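Local structure of 2-(acetamidomethylene)succinate hydrolase (Mesorhizobium loti, 3KXP) at residues L87-L91 / E302-I308; A121-A125 / K154-L158; H135-H141 / V159-I165. The protein catalyses the last step of vitamin B6 degradation, hydrolysing (E)-2-(acetamidomethylene)succinate to succinic semialdehyde, acetate, ammonia and carbon dioxide. The contacts are given in a common frame with arbitrary orientation. Numbering follows the deposited sequence.

In the fold
All three contacts share one alpha/beta hydrolase fold. Contact 3 pairs two neighbouring strands of the central sheet, 136-141 and 159-165. Contact 1 lies on one face of this sheet, where Ile-308 CG1 is 4.2 Å from Val-163 CG1 and Thr-304 CG2 is 4.2 Å from Ile-165 CD1. Contact 2 lies at the N-terminal ends of the same strands, with a probable hydrogen bond from Ala-136 N to Leu-158 O, 2.9 Å. Contacts 1 and 2 have centres 24 Å apart. Contact 3 is nearest the active site: its strands run into the inferred nucleophile Ser-142 and the inferred active-site Asp-166, and the His-141 side chain is about 4 Å from that of His-294, another inferred active-site residue.

Contact 1 (L87-L91 / E302-I308); sequences LMIRL and EITLKAI
The side chain of Leu-305 reaches across to three residues of 87-91 and has the largest covered area in the contact. Its CD1 packs 3.8 Å from Leu-87 CD1 and 4.2 Å from Leu-91 CG. Its CD2 comes very close to the guanidinium, 2.9 Å from Arg-90 NH1. Segment 302-308 is helical throughout, with i to i+4 bonds such as Lys-306 N to Glu-302 O, 2.9 Å. Segment 87-91 starts in helix 85-89. Leu-91 N bonds to Met-88 O, 2.8 Å, and Leu-91 has phi -119° and psi 0°. The nearest CA pair is Leu-87 and Leu-305, 7.1 Å apart. Both leucines have the tp rotamer (chi1 t, chi2 p), and their CA-to-CB bonds point sideways. The methyl ends close the gap between the backbones.

In this alpha/beta hydrolase fold, the contact brings helix 85-89 together with the C-terminal helix 301-313 on one face of the central sheet. Leu-87 also touches Phe-73 and Leu-91 touches Met-71, both on strand 70-74.

One turn further along, Ile-308 points toward 87-91. Its CD1 is 4.0 Å from Leu-87 CD2, with chi1 m and chi2 t. At the solvent edge, Arg-90 is bent by chi1 and chi2 both m. Its NH2 donates to Glu-302 OE2 in a salt bridge of 2.9 Å, with an angle of 162° at the hydrogen. The carboxylate oxygen meets the guanidinium at its edge. Glu-302 CB points away from 87-91, and chi1, chi2 and chi3 near -60°, -50° and -50° curl its carboxylate back to the arginine.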
ATOM      1  N   LEU A  87      19.394  -1.910   6.022  1.00 33.69           N
ATOM      2  CA  LEU A  87      17.991  -2.264   5.882  1.00 35.06           C
ATOM      3  C   LEU A  87      17.756  -3.775   5.935  1.00 37.92           C
ATOM      4  O   LEU A  87      16.753  -4.237   6.490  1.00 38.32           O
ATOM      5  CB  LEU A  87      17.444  -1.705   4.566  1.00 31.38           C
ATOM      6  CG  LEU A  87      16.003  -2.108   4.246  1.00 30.58           C
ATOM      7  CD1 LEU A  87      15.090  -1.646   5.380  1.00 28.54           C
ATOM      8  CD2 LEU A  87      15.574  -1.514   2.909  1.00 27.98           C
HETATM    9  N   MSE A  88      18.685  -4.539   5.368  1.00 40.51           N
HETATM   10  CA  MSE A  88      18.574  -5.995   5.321  1.00 43.96           C
HETATM   11  C   MSE A  88      18.693  -6.681   6.669  1.00 43.31           C
HETATM   12  O   MSE A  88      17.963  -7.629   6.956  1.00 41.34           O
HETATM   13  CB  MSE A  88      19.638  -6.572   4.394  1.00 49.46           C
HETATM   14  CG  MSE A  88      19.661  -5.946   3.030  1.00 57.99           C
HETATM   15 SE   MSE A  88      21.024  -6.741   1.951  1.00 71.90          SE
HETATM   16  CE  MSE A  88      19.905  -7.930   0.941  1.00 66.79           C
ATOM     17  N   ILE A  89      19.629  -6.219   7.490  1.00 43.21           N
ATOM     18  CA  ILE A  89      19.819  -6.815   8.800  1.00 44.31           C
ATOM     19  C   ILE A  89      18.481  -6.852   9.532  1.00 43.45           C
ATOM     20  O   ILE A  89      18.210  -7.771  10.299  1.00 42.68           O
ATOM     21  CB  ILE A  89      20.841  -6.019   9.636  1.00 44.47           C
ATOM     22  CG1 ILE A  89      22.224  -6.118   8.994  1.00 46.53           C
ATOM     23  CG2 ILE A  89      20.897  -6.565  11.049  1.00 46.17           C
ATOM     24  CD1 ILE A  89      23.322  -5.411   9.767  1.00 47.48           C
ATOM     25  N   ARG A  90      17.646  -5.852   9.257  1.00 42.92           N
ATOM     26  CA  ARG A  90      16.328  -5.714   9.876  1.00 41.56           C
ATOM     27  C   ARG A  90      15.285  -6.711   9.380  1.00 39.71           C
ATOM     28  O   ARG A  90      14.266  -6.916  10.033  1.00 39.77           O
ATOM     29  CB  ARG A  90      15.792  -4.301   9.637  1.00 44.17           C
ATOM     30  CG  ARG A  90      16.490  -3.200  10.413  1.00 45.85           C
ATOM     31  CD  ARG A  90      15.940  -3.101  11.824  1.00 49.84           C
ATOM     32  NE  ARG A  90      16.356  -1.866  12.477  1.00 53.14           N
ATOM     33  CZ  ARG A  90      16.123  -0.650  11.994  1.00 55.88           C
ATOM     34  NH1 ARG A  90      15.475  -0.496  10.848  1.00 57.39           N
ATOM     35  NH2 ARG A  90      16.539   0.419  12.659  1.00 58.89           N
ATOM     36  N   LEU A  91      15.528  -7.321   8.228  1.00 37.56           N
ATOM     37  CA  LEU A  91      14.564  -8.263   7.672  1.00 37.97           C
ATOM     38  C   LEU A  91      15.118  -9.671   7.519  1.00 38.98           C
ATOM     39  O   LEU A  91      14.405 -10.569   7.068  1.00 39.16           O
ATOM     40  CB  LEU A  91      14.082  -7.757   6.306  1.00 35.89           C
ATOM     41  CG  LEU A  91      13.307  -6.434   6.292  1.00 34.96           C
ATOM     42  CD1 LEU A  91      13.334  -5.817   4.899  1.00 34.03           C
ATOM     43  CD2 LEU A  91      11.889  -6.679   6.754  1.00 32.11           C
ATOM     44  N   GLU A 302      13.942   4.458   8.830  1.00 28.90           N
ATOM     45  CA  GLU A 302      12.844   3.954   9.651  1.00 30.21           C
ATOM     46  C   GLU A 302      11.524   3.921   8.906  1.00 29.44           C
ATOM     47  O   GLU A 302      10.873   2.874   8.831  1.00 30.16           O
ATOM     48  CB  GLU A 302      12.683   4.790  10.922  1.00 32.52           C
ATOM     49  CG  GLU A 302      13.897   4.768  11.835  1.00 37.36           C
ATOM     50  CD  GLU A 302      14.358   3.359  12.158  1.00 41.71           C
ATOM     51  OE1 GLU A 302      13.518   2.530  12.574  1.00 44.66           O
ATOM     52  OE2 GLU A 302      15.566   3.080  11.998  1.00 45.40           O
ATOM     53  N   ILE A 303      11.124   5.060   8.356  1.00 27.32           N
ATOM     54  CA  ILE A 303       9.867   5.131   7.621  1.00 27.81           C
ATOM     55  C   ILE A 303       9.871   4.173   6.427  1.00 26.94           C
ATOM     56  O   ILE A 303       8.848   3.569   6.105  1.00 25.88           O
ATOM     57  CB  ILE A 303       9.598   6.565   7.141  1.00 28.02           C
ATOM     58  CG1 ILE A 303       9.596   7.512   8.345  1.00 27.46           C
ATOM     59  CG2 ILE A 303       8.257   6.635   6.418  1.00 29.26           C
ATOM     60  CD1 ILE A 303       9.491   8.983   7.959  1.00 30.14           C
ATOM     61  N   THR A 304      11.032   4.022   5.792  1.00 26.50           N
ATOM     62  CA  THR A 304      11.180   3.129   4.647  1.00 26.26           C
ATOM     63  C   THR A 304      10.905   1.701   5.105  1.00 26.73           C
ATOM     64  O   THR A 304      10.167   0.947   4.459  1.00 25.77           O
ATOM     65  CB  THR A 304      12.619   3.193   4.061  1.00 25.93           C
ATOM     66  OG1 THR A 304      12.876   4.508   3.549  1.00 25.39           O
ATOM     67  CG2 THR A 304      12.785   2.184   2.939  1.00 25.10           C
ATOM     68  N   LEU A 305      11.507   1.333   6.228  1.00 27.40           N
ATOM     69  CA  LEU A 305      11.334  -0.003   6.780  1.00 27.72           C
ATOM     70  C   LEU A 305       9.867  -0.275   7.098  1.00 27.20           C
ATOM     71  O   LEU A 305       9.315  -1.287   6.670  1.00 27.91           O
ATOM     72  CB  LEU A 305      12.171  -0.161   8.049  1.00 28.46           C
ATOM     73  CG  LEU A 305      11.998  -1.486   8.789  1.00 30.37           C
ATOM     74  CD1 LEU A 305      12.386  -2.645   7.873  1.00 28.65           C
ATOM     75  CD2 LEU A 305      12.844  -1.469  10.053  1.00 29.92           C
ATOM     76  N   LYS A 306       9.241   0.631   7.844  1.00 26.02           N
ATOM     77  CA  LYS A 306       7.836   0.479   8.218  1.00 26.89           C
ATOM     78  C   LYS A 306       6.915   0.367   6.993  1.00 25.36           C
ATOM     79  O   LYS A 306       5.926  -0.364   7.004  1.00 24.47           O
ATOM     80  CB  LYS A 306       7.396   1.658   9.086  1.00 28.56           C
ATOM     81  CG  LYS A 306       6.930   1.271  10.477  1.00 35.96           C
ATOM     82  CD  LYS A 306       5.777   0.271  10.433  1.00 40.60           C
ATOM     83  CE  LYS A 306       5.257  -0.053  11.828  1.00 43.57           C
ATOM     84  NZ  LYS A 306       4.115  -1.017  11.795  1.00 44.62           N
ATOM     85  N   ALA A 307       7.244   1.103   5.940  1.00 24.88           N
ATOM     86  CA  ALA A 307       6.452   1.082   4.723  1.00 21.94           C
ATOM     87  C   ALA A 307       6.566  -0.280   4.066  1.00 22.99           C
ATOM     88  O   ALA A 307       5.599  -0.783   3.501  1.00 23.72           O
ATOM     89  CB  ALA A 307       6.931   2.155   3.775  1.00 20.95           C
ATOM     90  N   ILE A 308       7.750  -0.879   4.134  1.00 22.89           N
ATOM     91  CA  ILE A 308       7.954  -2.195   3.537  1.00 24.12           C
ATOM     92  C   ILE A 308       7.246  -3.284   4.349  1.00 24.29           C
ATOM     93  O   ILE A 308       6.606  -4.174   3.786  1.00 26.13           O
ATOM     94  CB  ILE A 308       9.452  -2.534   3.427  1.00 24.22           C
ATOM     95  CG1 ILE A 308      10.113  -1.604   2.409  1.00 25.66           C
ATOM     96  CG2 ILE A 308       9.625  -3.987   3.017  1.00 24.61           C
ATOM     97  CD1 ILE A 308      11.612  -1.754   2.314  1.00 27.27           C
TER

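Contact 2 (A121-A125 / K154-L158); sequences ADDIA and KYPDL
Asp-122 OD1 takes two hydrogen bonds from the other segment. Tyr-155 OH donates to it at a short 2.5 Å, and Lys-154 NZ donates at 2.9 Å in a salt bridge. Asp-122 has chi1 m. Lys-154 is fully extended, with all four chi angles t, and so spans the distance to the aspartate. The Tyr-155 ring (chi1 m, chi2 104°) presents its edge to Asp-122 OD1 and one face to Ala-125. Ala-125 CB sits 3.4 Å from the Tyr-155 ring centroid, 13° off the normal, a CH-pi contact. The same CB is 3.6 Å from Leu-158 CD1; Leu-158 is in the mt rotamer. Leu-158 also touches Ile-128 and Arg-129, further along helix 117-131.

Segment 121-125 is regular helix. In 154-158 the chain leaves helix 143-154 at Tyr-155, with phi -129° and psi 62°. It then turns through Pro-156, Asp-157 and Leu-158 at helical angles, and Leu-158 N bonds to Tyr-155 O, 2.9 Å. The nearest CA pairs are Ala-125 with Leu-158, 6.7 Å, and Ala-121 with Lys-154, 8.1 Å.

This is structural packing beside the N-terminal ends of strands 136-141 and 159-165. It joins helix 117-131 to the turn where a beta-alpha-beta crossover of the alpha/beta hydrolase fold passes from helix 143-154 into strand 159-165.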
ATOM      1  N   ALA A 121      16.490  -6.255 -16.600  1.00 27.85           N
ATOM      2  CA  ALA A 121      15.325  -7.058 -16.233  1.00 28.34           C
ATOM      3  C   ALA A 121      15.604  -8.553 -16.417  1.00 28.64           C
ATOM      4  O   ALA A 121      15.259  -9.370 -15.556  1.00 26.07           O
ATOM      5  CB  ALA A 121      14.112  -6.635 -17.067  1.00 28.44           C
ATOM      6  N   ASP A 122      16.226  -8.909 -17.538  1.00 28.19           N
ATOM      7  CA  ASP A 122      16.545 -10.304 -17.791  1.00 28.92           C
ATOM      8  C   ASP A 122      17.565 -10.794 -16.767  1.00 28.73           C
ATOM      9  O   ASP A 122      17.550 -11.969 -16.384  1.00 30.59           O
ATOM     10  CB  ASP A 122      17.081 -10.499 -19.216  1.00 31.78           C
ATOM     11  CG  ASP A 122      16.031 -10.206 -20.287  1.00 35.05           C
ATOM     12  OD1 ASP A 122      14.821 -10.336 -19.998  1.00 34.66           O
ATOM     13  OD2 ASP A 122      16.416  -9.856 -21.424  1.00 36.83           O
ATOM     14  N   ASP A 123      18.447  -9.902 -16.314  1.00 25.65           N
ATOM     15  CA  ASP A 123      19.438 -10.287 -15.309  1.00 25.30           C
ATOM     16  C   ASP A 123      18.738 -10.750 -14.044  1.00 23.87           C
ATOM     17  O   ASP A 123      19.172 -11.701 -13.400  1.00 23.17           O
ATOM     18  CB  ASP A 123      20.352  -9.116 -14.947  1.00 27.36           C
ATOM     19  CG  ASP A 123      21.449  -8.892 -15.958  1.00 28.25           C
ATOM     20  OD1 ASP A 123      22.109  -7.837 -15.876  1.00 31.71           O
ATOM     21  OD2 ASP A 123      21.658  -9.763 -16.828  1.00 28.02           O
ATOM     22  N   ILE A 124      17.653 -10.064 -13.691  1.00 24.11           N
ATOM     23  CA  ILE A 124      16.888 -10.384 -12.488  1.00 23.84           C
ATOM     24  C   ILE A 124      16.214 -11.751 -12.595  1.00 23.13           C
ATOM     25  O   ILE A 124      16.265 -12.547 -11.663  1.00 22.18           O
ATOM     26  CB  ILE A 124      15.826  -9.279 -12.203  1.00 24.03           C
ATOM     27  CG1 ILE A 124      16.550  -7.948 -11.968  1.00 24.37           C
ATOM     28  CG2 ILE A 124      14.962  -9.656 -10.993  1.00 19.53           C
ATOM     29  CD1 ILE A 124      15.645  -6.779 -11.664  1.00 24.40           C
ATOM     30  N   ALA A 125      15.581 -12.016 -13.731  1.00 23.84           N
ATOM     31  CA  ALA A 125      14.929 -13.302 -13.947  1.00 24.70           C
ATOM     32  C   ALA A 125      15.988 -14.400 -13.850  1.00 26.64           C
ATOM     33  O   ALA A 125      15.809 -15.398 -13.146  1.00 26.24           O
ATOM     34  CB  ALA A 125      14.281 -13.327 -15.317  1.00 25.31           C
ATOM     35  N   LYS A 154       7.377  -8.579 -16.894  1.00 31.43           N
ATOM     36  CA  LYS A 154       7.792  -9.537 -17.910  1.00 32.07           C
ATOM     37  C   LYS A 154       7.878 -10.960 -17.362  1.00 30.42           C
ATOM     38  O   LYS A 154       7.724 -11.918 -18.107  1.00 31.42           O
ATOM     39  CB  LYS A 154       9.133  -9.115 -18.515  1.00 32.28           C
ATOM     40  CG  LYS A 154       9.546  -9.935 -19.728  1.00 36.92           C
ATOM     41  CD  LYS A 154      10.875  -9.458 -20.310  1.00 38.10           C
ATOM     42  CE  LYS A 154      11.358 -10.388 -21.422  1.00 40.60           C
ATOM     43  NZ  LYS A 154      12.700  -9.991 -21.973  1.00 40.50           N
ATOM     44  N   TYR A 155       8.108 -11.093 -16.060  1.00 29.89           N
ATOM     45  CA  TYR A 155       8.216 -12.408 -15.421  1.00 29.73           C
ATOM     46  C   TYR A 155       7.323 -12.543 -14.188  1.00 29.68           C
ATOM     47  O   TYR A 155       7.809 -12.762 -13.075  1.00 28.92           O
ATOM     48  CB  TYR A 155       9.667 -12.683 -15.014  1.00 30.31           C
ATOM     49  CG  TYR A 155      10.644 -12.568 -16.153  1.00 31.29           C
ATOM     50  CD1 TYR A 155      11.464 -11.453 -16.283  1.00 30.49           C
ATOM     51  CD2 TYR A 155      10.742 -13.576 -17.105  1.00 33.58           C
ATOM     52  CE1 TYR A 155      12.358 -11.343 -17.332  1.00 34.23           C
ATOM     53  CE2 TYR A 155      11.630 -13.479 -18.160  1.00 34.82           C
ATOM     54  CZ  TYR A 155      12.437 -12.361 -18.269  1.00 36.16           C
ATOM     55  OH  TYR A 155      13.311 -12.263 -19.327  1.00 37.62           O
ATOM     56  N   PRO A 156       6.001 -12.428 -14.377  1.00 30.95           N
ATOM     57  CA  PRO A 156       4.993 -12.526 -13.318  1.00 33.05           C
ATOM     58  C   PRO A 156       5.266 -13.618 -12.291  1.00 34.41           C
ATOM     59  O   PRO A 156       5.254 -13.368 -11.086  1.00 35.40           O
ATOM     60  CB  PRO A 156       3.712 -12.803 -14.099  1.00 32.62           C
ATOM     61  CG  PRO A 156       3.922 -12.026 -15.338  1.00 32.50           C
ATOM     62  CD  PRO A 156       5.354 -12.334 -15.698  1.00 31.72           C
ATOM     63  N   ASP A 157       5.511 -14.826 -12.785  1.00 34.41           N
ATOM     64  CA  ASP A 157       5.754 -15.985 -11.934  1.00 37.19           C
ATOM     65  C   ASP A 157       7.016 -15.937 -11.069  1.00 36.20           C
ATOM     66  O   ASP A 157       7.051 -16.513  -9.981  1.00 35.99           O
ATOM     67  CB  ASP A 157       5.768 -17.250 -12.803  1.00 40.74           C
ATOM     68  CG  ASP A 157       4.426 -17.505 -13.496  1.00 45.38           C
ATOM     69  OD1 ASP A 157       4.360 -18.406 -14.360  1.00 49.47           O
ATOM     70  OD2 ASP A 157       3.432 -16.814 -13.177  1.00 46.83           O
ATOM     71  N   LEU A 158       8.048 -15.250 -11.538  1.00 34.70           N
ATOM     72  CA  LEU A 158       9.291 -15.173 -10.783  1.00 34.28           C
ATOM     73  C   LEU A 158       9.275 -14.150  -9.643  1.00 33.05           C
ATOM     74  O   LEU A 158      10.104 -14.211  -8.732  1.00 31.96           O
ATOM     75  CB  LEU A 158      10.450 -14.866 -11.739  1.00 31.28           C
ATOM     76  CG  LEU A 158      10.656 -15.898 -12.849  1.00 31.58           C
ATOM     77  CD1 LEU A 158      11.795 -15.468 -13.771  1.00 30.23           C
ATOM     78  CD2 LEU A 158      10.950 -17.257 -12.215  1.00 29.92           C
TER

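Contact 3 (H135-H141 / V159-I165); sequences HAILVGH and VRSVVAI
This is a buried parallel pairing of two neighbouring strands in the central sheet of the alpha/beta hydrolase fold. The axes of 136-141 and 161-165 approach to 4.6 Å and run 6° apart. Five backbone hydrogen bonds tie them: Arg-160 N to Ala-136 O, 2.9 Å; Leu-138 N to Ser-161 O, 2.8 Å; Val-163 N to Leu-138 O, 2.7 Å; Gly-140 N to Val-163 O, 3.0 Å; Ile-165 N to Gly-140 O, 2.8 Å. Ala-136 pairs with Val-159, but Leu-138 pairs with Val-162, because the chain turns a corner at the extra residue Arg-160 (phi -76°, psi -46°). From there the register runs on to His-141 with Ile-165. Leu-138 CB is 4.1 Å from Val-162 CG2, and Val-139 CG2 is 4.3 Å from Val-163 CB.

Arg-160 is extended, with chi1 to chi3 all t. Its CB lies 3.7 Å from the His-135 ring centroid, a CH-pi contact. Ile-137 CD1 covers one guanidinium face, 3.4 Å from Arg-160 CZ, and Arg-160 NH2 bonds to Ala-314 O of the second subunit. Gly-140 belongs to the GxSxG pattern of a nucleophile elbow, consistent with the inferred nucleophile Ser-142 following the strand directly, and His-141 NE2 bonds to His-294 O.

Helix 143-154, the beta-alpha-beta link, covers Leu-138, Val-159 and Val-162; helix 301-313 covers Ile-137, Ser-161 and Val-163 opposite; strands 70-74 and 258-263 flank 136-141 and 159-165 respectively.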
ATOM      1  N   HIS A 135       9.852 -17.564  -5.857  1.00 38.38           N
ATOM      2  CA  HIS A 135       9.650 -16.219  -6.385  1.00 35.64           C
ATOM      3  C   HIS A 135      10.200 -15.186  -5.404  1.00 34.90           C
ATOM      4  O   HIS A 135      10.226 -15.409  -4.193  1.00 34.11           O
ATOM      5  CB  HIS A 135       8.160 -15.971  -6.667  1.00 34.94           C
ATOM      6  CG  HIS A 135       7.277 -16.117  -5.466  1.00 35.84           C
ATOM      7  ND1 HIS A 135       5.943 -15.771  -5.482  1.00 36.65           N
ATOM      8  CD2 HIS A 135       7.541 -16.537  -4.204  1.00 35.69           C
ATOM      9  CE1 HIS A 135       5.424 -15.966  -4.282  1.00 36.67           C
ATOM     10  NE2 HIS A 135       6.373 -16.429  -3.488  1.00 36.48           N
ATOM     11  N   ALA A 136      10.640 -14.050  -5.926  1.00 34.34           N
ATOM     12  CA  ALA A 136      11.236 -13.043  -5.064  1.00 33.30           C
ATOM     13  C   ALA A 136      10.495 -11.730  -4.944  1.00 31.74           C
ATOM     14  O   ALA A 136       9.797 -11.295  -5.862  1.00 32.16           O
ATOM     15  CB  ALA A 136      12.671 -12.769  -5.518  1.00 29.62           C
ATOM     16  N   ILE A 137      10.657 -11.114  -3.781  1.00 30.63           N
ATOM     17  CA  ILE A 137      10.097  -9.808  -3.504  1.00 30.08           C
ATOM     18  C   ILE A 137      11.232  -8.882  -3.930  1.00 29.09           C
ATOM     19  O   ILE A 137      12.357  -9.007  -3.446  1.00 30.05           O
ATOM     20  CB  ILE A 137       9.814  -9.627  -1.997  1.00 31.20           C
ATOM     21  CG1 ILE A 137       8.706 -10.601  -1.562  1.00 29.52           C
ATOM     22  CG2 ILE A 137       9.434  -8.172  -1.704  1.00 30.56           C
ATOM     23  CD1 ILE A 137       8.475 -10.643  -0.077  1.00 26.13           C
ATOM     24  N   LEU A 138      10.945  -7.985  -4.862  1.00 28.04           N
ATOM     25  CA  LEU A 138      11.942  -7.048  -5.365  1.00 27.32           C
ATOM     26  C   LEU A 138      11.859  -5.642  -4.728  1.00 28.24           C
ATOM     27  O   LEU A 138      10.828  -4.963  -4.818  1.00 26.57           O
ATOM     28  CB  LEU A 138      11.806  -6.936  -6.886  1.00 25.62           C
ATOM     29  CG  LEU A 138      12.424  -7.999  -7.804  1.00 27.83           C
ATOM     30  CD1 LEU A 138      12.294  -9.388  -7.214  1.00 27.75           C
ATOM     31  CD2 LEU A 138      11.746  -7.916  -9.167  1.00 23.39           C
ATOM     32  N   VAL A 139      12.953  -5.226  -4.087  1.00 26.37           N
ATOM     33  CA  VAL A 139      13.063  -3.915  -3.452  1.00 25.20           C
ATOM     34  C   VAL A 139      14.100  -3.125  -4.243  1.00 26.42           C
ATOM     35  O   VAL A 139      15.299  -3.356  -4.108  1.00 26.07           O
ATOM     36  CB  VAL A 139      13.561  -4.033  -2.009  1.00 26.19           C
ATOM     37  CG1 VAL A 139      13.757  -2.644  -1.408  1.00 25.14           C
ATOM     38  CG2 VAL A 139      12.575  -4.840  -1.185  1.00 26.72           C
ATOM     39  N   GLY A 140      13.645  -2.194  -5.071  1.00 26.70           N
ATOM     40  CA  GLY A 140      14.583  -1.432  -5.876  1.00 26.87           C
ATOM     41  C   GLY A 140      14.570   0.075  -5.719  1.00 25.85           C
ATOM     42  O   GLY A 140      13.522   0.694  -5.528  1.00 26.80           O
ATOM     43  N   HIS A 141      15.751   0.671  -5.796  1.00 25.11           N
ATOM     44  CA  HIS A 141      15.868   2.113  -5.675  1.00 24.63           C
ATOM     45  C   HIS A 141      16.266   2.719  -7.004  1.00 24.17           C
ATOM     46  O   HIS A 141      17.312   2.377  -7.551  1.00 23.54           O
ATOM     47  CB  HIS A 141      16.916   2.496  -4.639  1.00 23.89           C
ATOM     48  CG  HIS A 141      17.106   3.975  -4.511  1.00 26.31           C
ATOM     49  ND1 HIS A 141      18.317   4.548  -4.185  1.00 25.81           N
ATOM     50  CD2 HIS A 141      16.237   5.000  -4.681  1.00 25.15           C
ATOM     51  CE1 HIS A 141      18.186   5.862  -4.163  1.00 28.09           C
ATOM     52  NE2 HIS A 141      16.934   6.163  -4.461  1.00 26.98           N
ATOM     53  N   VAL A 159       8.335 -13.213  -9.685  1.00 31.82           N
ATOM     54  CA  VAL A 159       8.282 -12.186  -8.657  1.00 31.13           C
ATOM     55  C   VAL A 159       6.955 -12.061  -7.924  1.00 31.74           C
ATOM     56  O   VAL A 159       5.880 -11.958  -8.521  1.00 32.91           O
ATOM     57  CB  VAL A 159       8.723 -10.812  -9.240  1.00 30.00           C
ATOM     58  CG1 VAL A 159       8.378 -10.744 -10.704  1.00 31.05           C
ATOM     59  CG2 VAL A 159       8.075  -9.666  -8.475  1.00 27.07           C
ATOM     60  N   ARG A 160       7.068 -12.077  -6.604  1.00 31.26           N
ATOM     61  CA  ARG A 160       5.940 -11.986  -5.692  1.00 31.89           C
ATOM     62  C   ARG A 160       5.383 -10.565  -5.581  1.00 31.21           C
ATOM     63  O   ARG A 160       4.171 -10.355  -5.648  1.00 29.80           O
ATOM     64  CB  ARG A 160       6.392 -12.490  -4.319  1.00 32.18           C
ATOM     65  CG  ARG A 160       5.427 -12.242  -3.183  1.00 34.94           C
ATOM     66  CD  ARG A 160       5.981 -12.846  -1.894  1.00 35.83           C
ATOM     67  NE  ARG A 160       5.475 -12.150  -0.714  1.00 38.77           N
ATOM     68  CZ  ARG A 160       5.736 -12.502   0.540  1.00 37.46           C
ATOM     69  NH1 ARG A 160       6.502 -13.556   0.797  1.00 35.16           N
ATOM     70  NH2 ARG A 160       5.229 -11.790   1.538  1.00 38.07           N
ATOM     71  N   SER A 161       6.276  -9.594  -5.419  1.00 29.40           N
ATOM     72  CA  SER A 161       5.876  -8.206  -5.275  1.00 27.93           C
ATOM     73  C   SER A 161       7.073  -7.280  -5.408  1.00 28.21           C
ATOM     74  O   SER A 161       8.224  -7.701  -5.264  1.00 27.27           O
ATOM     75  CB  SER A 161       5.224  -7.991  -3.912  1.00 26.28           C
ATOM     76  OG  SER A 161       6.075  -8.450  -2.881  1.00 29.29           O
ATOM     77  N   VAL A 162       6.793  -6.009  -5.668  1.00 26.88           N
ATOM     78  CA  VAL A 162       7.844  -5.023  -5.831  1.00 26.02           C
ATOM     79  C   VAL A 162       7.645  -3.783  -4.978  1.00 25.36           C
ATOM     80  O   VAL A 162       6.525  -3.308  -4.800  1.00 27.97           O
ATOM     81  CB  VAL A 162       7.931  -4.536  -7.284  1.00 24.56           C
ATOM     82  CG1 VAL A 162       9.031  -3.486  -7.415  1.00 22.75           C
ATOM     83  CG2 VAL A 162       8.175  -5.703  -8.211  1.00 27.83           C
ATOM     84  N   VAL A 163       8.746  -3.273  -4.449  1.00 22.63           N
ATOM     85  CA  VAL A 163       8.737  -2.038  -3.688  1.00 20.31           C
ATOM     86  C   VAL A 163       9.596  -1.128  -4.564  1.00 20.85           C
ATOM     87  O   VAL A 163      10.826  -1.195  -4.518  1.00 21.87           O
ATOM     88  CB  VAL A 163       9.399  -2.191  -2.310  1.00 20.60           C
ATOM     89  CG1 VAL A 163       9.524  -0.837  -1.657  1.00 16.63           C
ATOM     90  CG2 VAL A 163       8.571  -3.130  -1.421  1.00 20.88           C
ATOM     91  N   ALA A 164       8.937  -0.313  -5.386  1.00 18.83           N
ATOM     92  CA  ALA A 164       9.607   0.608  -6.299  1.00 18.01           C
ATOM     93  C   ALA A 164       9.911   1.959  -5.642  1.00 19.90           C
ATOM     94  O   ALA A 164       9.066   2.855  -5.617  1.00 17.58           O
ATOM     95  CB  ALA A 164       8.745   0.816  -7.537  1.00 17.08           C
ATOM     96  N   ILE A 165      11.130   2.109  -5.137  1.00 20.68           N
ATOM     97  CA  ILE A 165      11.535   3.342  -4.468  1.00 21.32           C
ATOM     98  C   ILE A 165      12.088   4.434  -5.384  1.00 21.95           C
ATOM     99  O   ILE A 165      13.213   4.344  -5.871  1.00 23.63           O
ATOM    100  CB  ILE A 165      12.606   3.060  -3.383  1.00 21.28           C
ATOM    101  CG1 ILE A 165      12.075   2.032  -2.375  1.00 21.37           C
ATOM    102  CG2 ILE A 165      12.988   4.363  -2.680  1.00 21.21           C
ATOM    103  CD1 ILE A 165      13.061   1.699  -1.254  1.00 16.99           C
TER